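Local coordinates for protein hepatocyte growth factor-regulated tyrosine kinase substrate (Drosophila melanogaster, PDB 1DVP) that is essential for endosome membrane invagination and multivesicular body formation, potentially sorting activated receptors for degradation, binds ubiquitin and phosphatidylinositol, and here comprises N-terminal VHS and zinc-binding FYVE domains, at residues F90-L94 with K105-L109; F82-C87 with Q124-D128; L10-T14 with A46-K50; P40-F44 with P76-V81. All blocks are in the same frame, centred on the assembly; numbering follows the deposited sequence.

Contact 1: F90-L94 with K105-L109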
loop_
_atom_site.group_PDB
_atom_site.type_symbol
_atom_site.label_atom_id
_atom_site.label_comp_id
_atom_site.label_asym_id
_atom_site.label_seq_id
_atom_site.Cartn_x
_atom_site.Cartn_y
_atom_site.Cartn_z
ATOM N N PHE A 90 4.765 -25.782 31.710
ATOM C CA PHE A 90 4.024 -25.911 30.485
ATOM C C PHE A 90 3.752 -27.366 30.265
ATOM O O PHE A 90 2.680 -27.769 29.809
ATOM C CB PHE A 90 4.826 -25.322 29.335
ATOM C CG PHE A 90 4.811 -23.824 29.312
ATOM C CD1 PHE A 90 5.879 -23.108 28.791
ATOM C CD2 PHE A 90 3.709 -23.123 29.802
ATOM C CE1 PHE A 90 5.847 -21.699 28.757
ATOM C CE2 PHE A 90 3.675 -21.740 29.772
ATOM C CZ PHE A 90 4.746 -21.025 29.247
ATOM N N SER A 91 4.730 -28.170 30.633
ATOM C CA SER A 91 4.586 -29.591 30.435
ATOM C C SER A 91 3.511 -30.210 31.307
ATOM O O SER A 91 2.593 -30.871 30.794
ATOM C CB SER A 91 5.904 -30.290 30.678
ATOM O OG SER A 91 5.820 -31.563 30.086
ATOM N N SER A 92 3.612 -30.009 32.617
ATOM C CA SER A 92 2.617 -30.595 33.501
ATOM C C SER A 92 1.251 -30.047 33.191
ATOM O O SER A 92 0.257 -30.758 33.288
ATOM C CB SER A 92 2.951 -30.351 34.973
ATOM O OG SER A 92 3.753 -29.197 35.154
ATOM N N PHE A 93 1.212 -28.780 32.797
ATOM C CA PHE A 93 -0.035 -28.125 32.464
ATOM C C PHE A 93 -0.760 -28.861 31.348
ATOM O O PHE A 93 -1.917 -29.242 31.497
ATOM C CB PHE A 93 0.239 -26.675 32.040
ATOM C CG PHE A 93 -0.972 -25.953 31.505
ATOM C CD1 PHE A 93 -1.933 -25.422 32.370
ATOM C CD2 PHE A 93 -1.158 -25.808 30.133
ATOM C CE1 PHE A 93 -3.055 -24.757 31.875
ATOM C CE2 PHE A 93 -2.281 -25.147 29.633
ATOM C CZ PHE A 93 -3.224 -24.623 30.510
ATOM N N LEU A 94 -0.085 -29.062 30.224
ATOM C CA LEU A 94 -0.722 -29.711 29.094
ATOM C C LEU A 94 -1.025 -31.175 29.382
ATOM O O LEU A 94 -1.947 -31.754 28.817
ATOM C CB LEU A 94 0.165 -29.604 27.855
ATOM C CG LEU A 94 1.434 -30.462 27.840
ATOM C CD1 LEU A 94 1.130 -31.866 27.304
ATOM C CD2 LEU A 94 2.461 -29.788 26.964
ATOM N N LYS A 105 -3.095 -26.962 21.873
ATOM C CA LYS A 105 -2.566 -25.629 21.637
ATOM C C LYS A 105 -1.219 -25.462 22.315
ATOM O O LYS A 105 -0.312 -24.841 21.763
ATOM C CB LYS A 105 -3.562 -24.560 22.125
ATOM C CG LYS A 105 -3.108 -23.114 21.882
ATOM C CD LYS A 105 -2.926 -22.788 20.394
ATOM C CE LYS A 105 -2.300 -21.387 20.227
ATOM N NZ LYS A 105 -2.252 -20.953 18.801
ATOM N N MET A 106 -1.076 -26.032 23.505
ATOM C CA MET A 106 0.187 -25.914 24.230
ATOM C C MET A 106 1.298 -26.700 23.529
ATOM O O MET A 106 2.454 -26.257 23.480
ATOM C CB MET A 106 0.026 -26.406 25.665
ATOM C CG MET A 106 1.209 -26.119 26.584
ATOM S SD MET A 106 1.517 -24.327 26.928
ATOM C CE MET A 106 2.772 -24.021 25.741
ATOM N N LEU A 107 0.939 -27.864 22.990
ATOM C CA LEU A 107 1.881 -28.723 22.291
ATOM C C LEU A 107 2.384 -27.989 21.060
ATOM O O LEU A 107 3.570 -28.001 20.761
ATOM C CB LEU A 107 1.208 -30.047 21.904
ATOM C CG LEU A 107 1.727 -31.317 22.627
ATOM C CD1 LEU A 107 2.531 -30.972 23.885
ATOM C CD2 LEU A 107 0.534 -32.228 22.953
ATOM N N GLU A 108 1.470 -27.350 20.347
ATOM C CA GLU A 108 1.821 -26.557 19.170
ATOM C C GLU A 108 2.790 -25.401 19.536
ATOM O O GLU A 108 3.789 -25.197 18.857
ATOM C CB GLU A 108 0.531 -25.989 18.547
ATOM C CG GLU A 108 0.701 -24.882 17.483
ATOM C CD GLU A 108 -0.568 -23.999 17.381
ATOM O OE1 GLU A 108 -0.476 -22.776 17.611
ATOM O OE2 GLU A 108 -1.664 -24.542 17.095
ATOM N N LEU A 109 2.503 -24.677 20.617
ATOM C CA LEU A 109 3.326 -23.541 21.044
ATOM C C LEU A 109 4.729 -24.000 21.424
ATOM O O LEU A 109 5.717 -23.395 21.029
ATOM C CB LEU A 109 2.669 -22.787 22.222
ATOM C CG LEU A 109 1.311 -22.096 21.917
ATOM C CD1 LEU A 109 0.816 -21.368 23.146
ATOM C CD2 LEU A 109 1.432 -21.106 20.772
#

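Contact 2: F82-C87 with Q124-D128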
loop_
_atom_site.group_PDB
_atom_site.type_symbol
_atom_site.label_atom_id
_atom_site.label_comp_id
_atom_site.label_asym_id
_atom_site.label_seq_id
_atom_site.Cartn_x
_atom_site.Cartn_y
_atom_site.Cartn_z
ATOM N N PHE A 82 10.598 -18.298 29.093
ATOM C CA PHE A 82 11.338 -19.525 28.829
ATOM C C PHE A 82 12.429 -19.873 29.835
ATOM O O PHE A 82 13.631 -19.765 29.556
ATOM C CB PHE A 82 11.919 -19.472 27.407
ATOM C CG PHE A 82 10.872 -19.246 26.342
ATOM C CD1 PHE A 82 10.932 -18.137 25.515
ATOM C CD2 PHE A 82 9.804 -20.131 26.198
ATOM C CE1 PHE A 82 9.937 -17.907 24.554
ATOM C CE2 PHE A 82 8.803 -19.913 25.242
ATOM C CZ PHE A 82 8.865 -18.808 24.423
ATOM N N THR A 83 11.992 -20.255 31.023
ATOM C CA THR A 83 12.908 -20.670 32.046
ATOM C C THR A 83 12.640 -22.156 32.223
ATOM O O THR A 83 11.677 -22.719 31.677
ATOM C CB THR A 83 12.652 -19.973 33.400
ATOM O OG1 THR A 83 11.340 -20.287 33.874
ATOM C CG2 THR A 83 12.810 -18.474 33.275
ATOM N N LYS A 84 13.511 -22.776 32.997
ATOM C CA LYS A 84 13.428 -24.176 33.316
ATOM C C LYS A 84 12.064 -24.506 33.915
ATOM O O LYS A 84 11.323 -25.335 33.382
ATOM C CB LYS A 84 14.541 -24.492 34.311
ATOM C CG LYS A 84 14.913 -23.279 35.216
ATOM C CD LYS A 84 13.775 -22.865 36.163
ATOM C CE LYS A 84 14.135 -21.697 37.071
ATOM N NZ LYS A 84 14.311 -20.383 36.360
ATOM N N GLU A 85 11.722 -23.845 35.016
ATOM C CA GLU A 85 10.460 -24.138 35.653
ATOM C C GLU A 85 9.292 -23.926 34.700
ATOM O O GLU A 85 8.528 -24.851 34.462
ATOM C CB GLU A 85 10.304 -23.340 36.965
ATOM C CG GLU A 85 10.635 -21.865 36.923
ATOM C CD GLU A 85 10.760 -21.254 38.332
ATOM O OE1 GLU A 85 9.966 -21.635 39.238
ATOM O OE2 GLU A 85 11.650 -20.383 38.542
ATOM N N ASN A 86 9.176 -22.738 34.114
ATOM C CA ASN A 86 8.072 -22.473 33.195
ATOM C C ASN A 86 7.895 -23.498 32.074
ATOM O O ASN A 86 6.773 -23.859 31.728
ATOM C CB ASN A 86 8.206 -21.077 32.618
ATOM C CG ASN A 86 7.950 -20.015 33.644
ATOM O OD1 ASN A 86 7.052 -20.159 34.484
ATOM N ND2 ASN A 86 8.715 -18.928 33.587
ATOM N N CYS A 87 8.989 -23.990 31.516
ATOM C CA CYS A 87 8.873 -24.964 30.445
ATOM C C CYS A 87 8.371 -26.279 31.007
ATOM O O CYS A 87 7.640 -27.017 30.345
ATOM C CB CYS A 87 10.220 -25.166 29.761
ATOM S SG CYS A 87 10.769 -23.704 28.883
ATOM N N GLN A 124 16.435 -22.840 25.158
ATOM C CA GLN A 124 16.627 -24.243 24.747
ATOM C C GLN A 124 15.884 -25.232 25.673
ATOM O O GLN A 124 15.653 -26.399 25.326
ATOM C CB GLN A 124 18.127 -24.550 24.701
ATOM C CG GLN A 124 18.668 -25.427 25.833
ATOM C CD GLN A 124 18.832 -26.882 25.403
ATOM O OE1 GLN A 124 19.407 -27.707 26.131
ATOM N NE2 GLN A 124 18.328 -27.203 24.215
ATOM N N ALA A 125 15.518 -24.747 26.859
ATOM C CA ALA A 125 14.761 -25.531 27.833
ATOM C C ALA A 125 13.467 -25.935 27.142
ATOM O O ALA A 125 12.785 -26.880 27.551
ATOM C CB ALA A 125 14.448 -24.684 29.055
ATOM N N ILE A 126 13.136 -25.182 26.092
ATOM C CA ILE A 126 11.952 -25.427 25.294
ATOM C C ILE A 126 12.231 -26.623 24.401
ATOM O O ILE A 126 11.440 -27.561 24.375
ATOM C CB ILE A 126 11.605 -24.219 24.382
ATOM C CG1 ILE A 126 12.174 -22.931 24.962
ATOM C CG2 ILE A 126 10.094 -24.088 24.261
ATOM C CD1 ILE A 126 12.098 -21.780 24.009
ATOM N N LYS A 127 13.349 -26.586 23.668
ATOM C CA LYS A 127 13.715 -27.689 22.764
ATOM C C LYS A 127 13.771 -29.030 23.481
ATOM O O LYS A 127 13.403 -30.058 22.921
ATOM C CB LYS A 127 15.074 -27.440 22.108
ATOM C CG LYS A 127 15.572 -28.619 21.279
ATOM C CD LYS A 127 16.794 -28.253 20.412
ATOM C CE LYS A 127 18.063 -27.977 21.218
ATOM N NZ LYS A 127 18.666 -29.222 21.758
ATOM N N ASP A 128 14.226 -29.006 24.726
ATOM C CA ASP A 128 14.325 -30.221 25.526
ATOM C C ASP A 128 12.988 -30.702 26.069
ATOM O O ASP A 128 12.736 -31.915 26.131
ATOM C CB ASP A 128 15.312 -29.986 26.654
ATOM C CG ASP A 128 16.722 -29.848 26.142
ATOM O OD1 ASP A 128 17.480 -29.051 26.724
ATOM O OD2 ASP A 128 17.073 -30.542 25.156
#

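Contact 3: L10-T14 with A46-K50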
loop_
_atom_site.group_PDB
_atom_site.type_symbol
_atom_site.label_atom_id
_atom_site.label_comp_id
_atom_site.label_asym_id
_atom_site.label_seq_id
_atom_site.Cartn_x
_atom_site.Cartn_y
_atom_site.Cartn_z
ATOM N N LEU A 10 -7.082 -8.214 29.592
ATOM C CA LEU A 10 -6.908 -9.666 29.656
ATOM C C LEU A 10 -8.280 -10.347 29.906
ATOM O O LEU A 10 -8.602 -11.374 29.290
ATOM C CB LEU A 10 -5.896 -10.045 30.744
ATOM C CG LEU A 10 -5.441 -11.502 30.869
ATOM C CD1 LEU A 10 -4.653 -11.981 29.586
ATOM C CD2 LEU A 10 -4.558 -11.625 32.106
ATOM N N GLU A 11 -9.081 -9.769 30.802
ATOM C CA GLU A 11 -10.428 -10.299 31.039
ATOM C C GLU A 11 -11.154 -10.345 29.689
ATOM O O GLU A 11 -11.683 -11.370 29.297
ATOM C CB GLU A 11 -11.227 -9.394 31.983
ATOM C CG GLU A 11 -10.836 -9.476 33.410
ATOM C CD GLU A 11 -11.253 -10.766 34.080
ATOM O OE1 GLU A 11 -10.914 -10.930 35.278
ATOM O OE2 GLU A 11 -11.900 -11.610 33.432
ATOM N N ASN A 12 -11.173 -9.213 28.998
ATOM C CA ASN A 12 -11.809 -9.120 27.685
ATOM C C ASN A 12 -11.301 -10.189 26.726
ATOM O O ASN A 12 -12.078 -10.922 26.151
ATOM C CB ASN A 12 -11.558 -7.759 27.036
ATOM C CG ASN A 12 -12.451 -6.648 27.596
ATOM O OD1 ASN A 12 -13.452 -6.908 28.256
ATOM N ND2 ASN A 12 -12.089 -5.402 27.313
ATOM N N ALA A 13 -9.983 -10.258 26.561
ATOM C CA ALA A 13 -9.349 -11.218 25.653
ATOM C C ALA A 13 -9.541 -12.717 26.013
ATOM O O ALA A 13 -9.493 -13.609 25.135
ATOM C CB ALA A 13 -7.870 -10.885 25.544
ATOM N N THR A 14 -9.725 -13.026 27.292
ATOM C CA THR A 14 -9.895 -14.440 27.658
ATOM C C THR A 14 -11.341 -14.801 28.026
ATOM O O THR A 14 -11.609 -15.896 28.522
ATOM C CB THR A 14 -9.037 -14.813 28.845
ATOM O OG1 THR A 14 -9.384 -13.958 29.943
ATOM C CG2 THR A 14 -7.568 -14.695 28.495
ATOM N N ALA A 46 -0.486 -13.066 35.583
ATOM C CA ALA A 46 -1.910 -12.886 35.352
ATOM C C ALA A 46 -2.304 -13.851 34.215
ATOM O O ALA A 46 -3.380 -14.444 34.238
ATOM C CB ALA A 46 -2.217 -11.418 34.975
ATOM N N ILE A 47 -1.425 -14.032 33.232
ATOM C CA ILE A 47 -1.727 -14.945 32.137
ATOM C C ILE A 47 -1.831 -16.374 32.675
ATOM O O ILE A 47 -2.727 -17.123 32.321
ATOM C CB ILE A 47 -0.656 -14.876 31.022
ATOM C CG1 ILE A 47 -0.833 -13.578 30.218
ATOM C CG2 ILE A 47 -0.788 -16.056 30.068
ATOM C CD1 ILE A 47 0.224 -13.354 29.134
ATOM N N LYS A 48 -0.906 -16.750 33.539
ATOM C CA LYS A 48 -0.958 -18.102 34.087
ATOM C C LYS A 48 -2.303 -18.380 34.758
ATOM O O LYS A 48 -2.892 -19.423 34.534
ATOM C CB LYS A 48 0.161 -18.330 35.094
ATOM C CG LYS A 48 1.505 -18.647 34.498
ATOM C CD LYS A 48 2.498 -18.754 35.646
ATOM C CE LYS A 48 3.929 -18.510 35.226
ATOM N NZ LYS A 48 4.672 -17.703 36.276
ATOM N N LYS A 49 -2.795 -17.453 35.572
ATOM C CA LYS A 49 -4.082 -17.669 36.225
ATOM C C LYS A 49 -5.202 -17.935 35.229
ATOM O O LYS A 49 -6.087 -18.762 35.479
ATOM C CB LYS A 49 -4.433 -16.479 37.084
ATOM C CG LYS A 49 -3.427 -16.283 38.189
ATOM C CD LYS A 49 -3.770 -15.115 39.070
ATOM C CE LYS A 49 -2.718 -14.954 40.167
ATOM N NZ LYS A 49 -3.041 -13.782 41.046
ATOM N N LYS A 50 -5.154 -17.243 34.094
ATOM C CA LYS A 50 -6.165 -17.417 33.064
ATOM C C LYS A 50 -5.957 -18.761 32.367
ATOM O O LYS A 50 -6.919 -19.371 31.903
ATOM C CB LYS A 50 -6.130 -16.265 32.057
ATOM C CG LYS A 50 -6.551 -14.927 32.634
ATOM C CD LYS A 50 -8.020 -14.876 33.071
ATOM C CE LYS A 50 -8.304 -13.516 33.699
ATOM N NZ LYS A 50 -9.661 -13.409 34.326
#

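Contact 4: P40-F44 with P76-V81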
loop_
_atom_site.group_PDB
_atom_site.type_symbol
_atom_site.label_atom_id
_atom_site.label_comp_id
_atom_site.label_asym_id
_atom_site.label_seq_id
_atom_site.Cartn_x
_atom_site.Cartn_y
_atom_site.Cartn_z
ATOM N N PRO A 40 6.748 -7.691 32.473
ATOM C CA PRO A 40 6.642 -9.024 31.868
ATOM C C PRO A 40 6.257 -10.044 32.952
ATOM O O PRO A 40 5.528 -10.993 32.703
ATOM C CB PRO A 40 8.054 -9.257 31.319
ATOM C CG PRO A 40 8.469 -7.869 30.895
ATOM C CD PRO A 40 8.004 -7.027 32.061
ATOM N N LYS A 41 6.749 -9.833 34.167
ATOM C CA LYS A 41 6.441 -10.759 35.250
ATOM C C LYS A 41 5.001 -10.715 35.667
ATOM O O LYS A 41 4.353 -11.749 35.793
ATOM C CB LYS A 41 7.310 -10.478 36.466
ATOM C CG LYS A 41 7.468 -11.692 37.353
ATOM C CD LYS A 41 8.767 -11.599 38.136
ATOM C CE LYS A 41 8.652 -10.566 39.182
ATOM N NZ LYS A 41 7.639 -11.027 40.157
ATOM N N ASN A 42 4.498 -9.513 35.892
ATOM C CA ASN A 42 3.113 -9.357 36.301
ATOM C C ASN A 42 2.164 -9.838 35.182
ATOM O O ASN A 42 1.141 -10.483 35.447
ATOM C CB ASN A 42 2.847 -7.885 36.682
ATOM C CG ASN A 42 3.407 -7.527 38.073
ATOM O OD1 ASN A 42 3.549 -6.346 38.422
ATOM N ND2 ASN A 42 3.728 -8.541 38.852
ATOM N N ALA A 43 2.507 -9.534 33.935
ATOM C CA ALA A 43 1.668 -9.965 32.819
ATOM C C ALA A 43 1.615 -11.475 32.739
ATOM O O ALA A 43 0.535 -12.058 32.613
ATOM C CB ALA A 43 2.180 -9.422 31.535
ATOM N N PHE A 44 2.780 -12.112 32.833
ATOM C CA PHE A 44 2.827 -13.554 32.730
ATOM C C PHE A 44 2.125 -14.304 33.853
ATOM O O PHE A 44 1.599 -15.396 33.622
ATOM C CB PHE A 44 4.271 -14.043 32.601
ATOM C CG PHE A 44 4.376 -15.508 32.304
ATOM C CD1 PHE A 44 3.533 -16.096 31.373
ATOM C CD2 PHE A 44 5.352 -16.298 32.919
ATOM C CE1 PHE A 44 3.658 -17.435 31.055
ATOM C CE2 PHE A 44 5.483 -17.648 32.601
ATOM C CZ PHE A 44 4.631 -18.216 31.664
ATOM N N PRO A 76 12.348 -8.977 26.789
ATOM C CA PRO A 76 11.815 -8.842 28.151
ATOM C C PRO A 76 10.823 -9.979 28.517
ATOM O O PRO A 76 10.800 -10.480 29.650
ATOM C CB PRO A 76 11.150 -7.470 28.117
ATOM C CG PRO A 76 12.023 -6.703 27.190
ATOM C CD PRO A 76 12.257 -7.702 26.062
ATOM N N VAL A 77 10.021 -10.384 27.532
ATOM C CA VAL A 77 9.048 -11.439 27.734
ATOM C C VAL A 77 9.698 -12.827 27.602
ATOM O O VAL A 77 9.406 -13.725 28.373
ATOM C CB VAL A 77 7.854 -11.269 26.727
ATOM C CG1 VAL A 77 7.036 -12.540 26.619
ATOM C CG2 VAL A 77 6.972 -10.114 27.191
ATOM N N HIS A 78 10.587 -12.983 26.635
ATOM C CA HIS A 78 11.252 -14.261 26.413
ATOM C C HIS A 78 12.008 -14.734 27.644
ATOM O O HIS A 78 11.999 -15.909 27.987
ATOM C CB HIS A 78 12.205 -14.144 25.224
ATOM C CG HIS A 78 11.523 -13.730 23.950
ATOM N ND1 HIS A 78 12.216 -13.309 22.834
ATOM C CD2 HIS A 78 10.210 -13.698 23.612
ATOM C CE1 HIS A 78 11.358 -13.038 21.866
ATOM N NE2 HIS A 78 10.137 -13.269 22.312
ATOM N N GLU A 79 12.646 -13.803 28.324
ATOM C CA GLU A 79 13.411 -14.153 29.505
ATOM C C GLU A 79 12.518 -14.493 30.680
ATOM O O GLU A 79 12.850 -15.378 31.471
ATOM C CB GLU A 79 14.353 -13.006 29.844
ATOM C CG GLU A 79 15.426 -12.857 28.793
ATOM C CD GLU A 79 16.030 -11.474 28.744
ATOM O OE1 GLU A 79 16.818 -11.227 27.804
ATOM O OE2 GLU A 79 15.721 -10.633 29.624
ATOM N N GLU A 80 11.385 -13.811 30.785
ATOM C CA GLU A 80 10.452 -14.063 31.865
ATOM C C GLU A 80 9.809 -15.412 31.672
ATOM O O GLU A 80 9.623 -16.160 32.626
ATOM C CB GLU A 80 9.322 -13.022 31.885
ATOM C CG GLU A 80 8.153 -13.425 32.801
ATOM C CD GLU A 80 8.485 -13.284 34.281
ATOM O OE1 GLU A 80 7.899 -14.002 35.123
ATOM O OE2 GLU A 80 9.335 -12.433 34.610
ATOM N N VAL A 81 9.482 -15.706 30.417
ATOM C CA VAL A 81 8.791 -16.931 30.051
ATOM C C VAL A 81 9.554 -18.268 29.925
ATOM O O VAL A 81 9.175 -19.258 30.567
ATOM C CB VAL A 81 8.007 -16.706 28.727
ATOM C CG1 VAL A 81 7.433 -18.002 28.231
ATOM C CG2 VAL A 81 6.900 -15.663 28.941
HETATM O O HOH W 1 5.216 -14.289 36.191
#

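Contact 1: F90-L94 with K105-L109
Met-106 of helix 100-116 reaches across to Phe-90, Phe-93 and Leu-94 of helix 84-96, and most of the contact hangs on it. The two helices run nearly antiparallel, with the short segment axes 10.0 Å apart and at 153°. At the head of the second segment Lys-105 is committed elsewhere, in a salt bridge to Glu-67 of helix 56-72, and the crossing begins with the next residue. Met-106 sets off with CG anti to the backbone N (chi1 -170°) and then bends twice, which carries its sulfur to the Phe-90 ring obliquely and its methyl over one face. SD is 3.8 Å from Phe-90 CD2, a Met-aromatic contact, while CE sits displaced toward the rim of the ring. Further back, Met-106 CG rests 3.9 Å from Leu-94 CB and also meets the edge of the Phe-93 ring, 4.3 Å from CD2. Leu-107 points along the interface, yet its end swings in: CD1 is only 3.3 Å from Leu-94 CD2, tighter than ordinary carbon contact. Both of its side-chain torsions are away from the staggered values, so this spot is either strained or less surely placed. Phe-140 and His-138 flank the two leucines. With no hydrogen bond between the segments, their union is one of shape and dispersion, in which a flexible, polarisable thioether fits itself to an aromatic face.

Contact 2: F82-C87 with Q124-D128
Ile-126 sets its CD1 methyl over one face of the Phe-82 ring, 3.8 Å from the centroid and 21° off the ring normal, a CH-pi contact displaced toward the rim. The ring takes up this position because Phe-82 CG lies anti to the carbonyl carbon (chi1 -56°), whereas Ile-126 has a first torsion of -25°, well off the staggered value, and extends beyond it to bring CD1 to 3.6 Å from Phe-82 CD2. Beside this pair, Cys-87 directs its sulfur at the start of helix 125-135: SG is 3.8 Å from Ala-125 CB and 4.2 Å from Ile-126 CG1. Thr-83 caps helix 84-96, its OG1 accepting from Asn-86 N at 3.3 Å. The methyl of Ala-125 faces that first turn, near Thr-83 O and the CA of Lys-84. Were Phe-82 a serine, the Ile-126 methyl would probably lose its aromatic face and a gap would open between this turn and helix 125-135. Phe-82 marks the turn from helix 74-81 into helix 84-96, and its ring also meets Phe-117 and the edge-to-face Trp-113, joining this turn to the region around the end of helix 100-116 as well as to helix 125-135.

Contact 3: L10-T14 with A46-K50
Lys-50 stretches from helix 40-51 to helix 5-14, where its NZ forms a salt bridge with the Glu-11 carboxylate. NZ is 2.9 Å from OE1, a weak hydrogen bond by its geometry, and 3.0 Å from OE2, so the ammonium sits close to both oxygens. Glu-11 starts out facing the other way; the bend at its second torsion (chi2 -72°) brings the carboxylate round to the lysine, and the two side chains meet nearly perpendicular. On its way the Lys-50 chain covers Thr-14, with CD 3.5 Å from OG1. That hydroxyl is occupied within its own helix: it donates to Leu-10 O at 2.8 Å, arriving above the carbonyl plane. The same carbonyl also receives Thr-14 N, at 2.8 Å, so one carbonyl oxygen is gripped twice. Thr-14 O, in turn, accepts from Ser-58. Under this polar rim lies Leu-10, whose CD2 is 3.7 Å from Ala-46 CB, while its CD1 faces CG1 of Ile-47. Leu-10 and the aliphatic part of Lys-50 run antiparallel alongside one another, CD2 to CG at 3.9 Å; the lysine thus serves the apolar layer with its methylenes and the charged rim with its nitrogen. The helices run roughly parallel, 31° apart. Helix 56-72 backs both of them, with Val-65 on Leu-10, Ser-62 on Thr-14 and Lys-50, and Ile-69 on Ile-47, while Ile-29 of helix 23-34 closes on Leu-10.

Contact 4: P40-F44 with P76-V81
In the VHS domain, a superhelix of helices, the first turn of helix 40-51 packs across helix 74-81 at 59°, and Pro-40, Lys-41 and Phe-44 meet Pro-76, Val-77, Glu-80 and Val-81. Pro-40 begins its helix and lies against Pro-76, its CB 3.4 Å from Pro-76 O and its CG 3.9 Å from Pro-76 CB. Glu-80 is the broad centre of the contact. Its first torsion, with CG anti to the backbone N (chi1 167°), sets CG by Pro-40 O, and the bend at chi2 turns the carboxylate to Lys-41, beside its backbone and CG, with Glu-80 OE1 3.2 Å from that CG. The lysine ammonium itself turns away, and a water does the joining instead: it donates to Glu-80 OE1 at 2.9 Å and to Lys-41 O at 2.7 Å. Shortening Glu-80 to an alanine is likely to leave the water without its second acceptor and to uncover the Pro-40 and Lys-41 backbone. Deeper in, Val-81 CG2 stands over the centre of the Phe-44 ring, 4.1 Å from the centroid, a CH-pi contact, while Glu-80 CG packs 3.9 Å from Phe-44 CB. Beyond these side chains, Phe-90 of helix 84-96 touches both Phe-44 and Val-81, Ile-33 of helix 23-34 reaches Val-77, and helix 56-72 supplies Ile-69 and Val-70 to the same valine.

In the fold
All four contacts join helices of the VHS domain, away from the zinc-bound FYVE finger. Contact 1 is the buried one and purely apolar; the others are only partly buried. Contacts 1 and 2 share helix 84-96, which meets helices 100-116 and 125-135 in turn. Contacts 1, 2 and 4 each place a methyl over an aromatic face, contact 1 with a sulfur obliquely beside it. Contacts 3 and 4 share helix 40-51, its C-terminal half and its first turn respectively, and there charge appears at the margin: a direct salt bridge in contact 3, a water-bridged carboxylate in contact 4. Phe-44 and Phe-90 touch, CZ to CZ at 3.7 Å, linking contact 4 to contact 1.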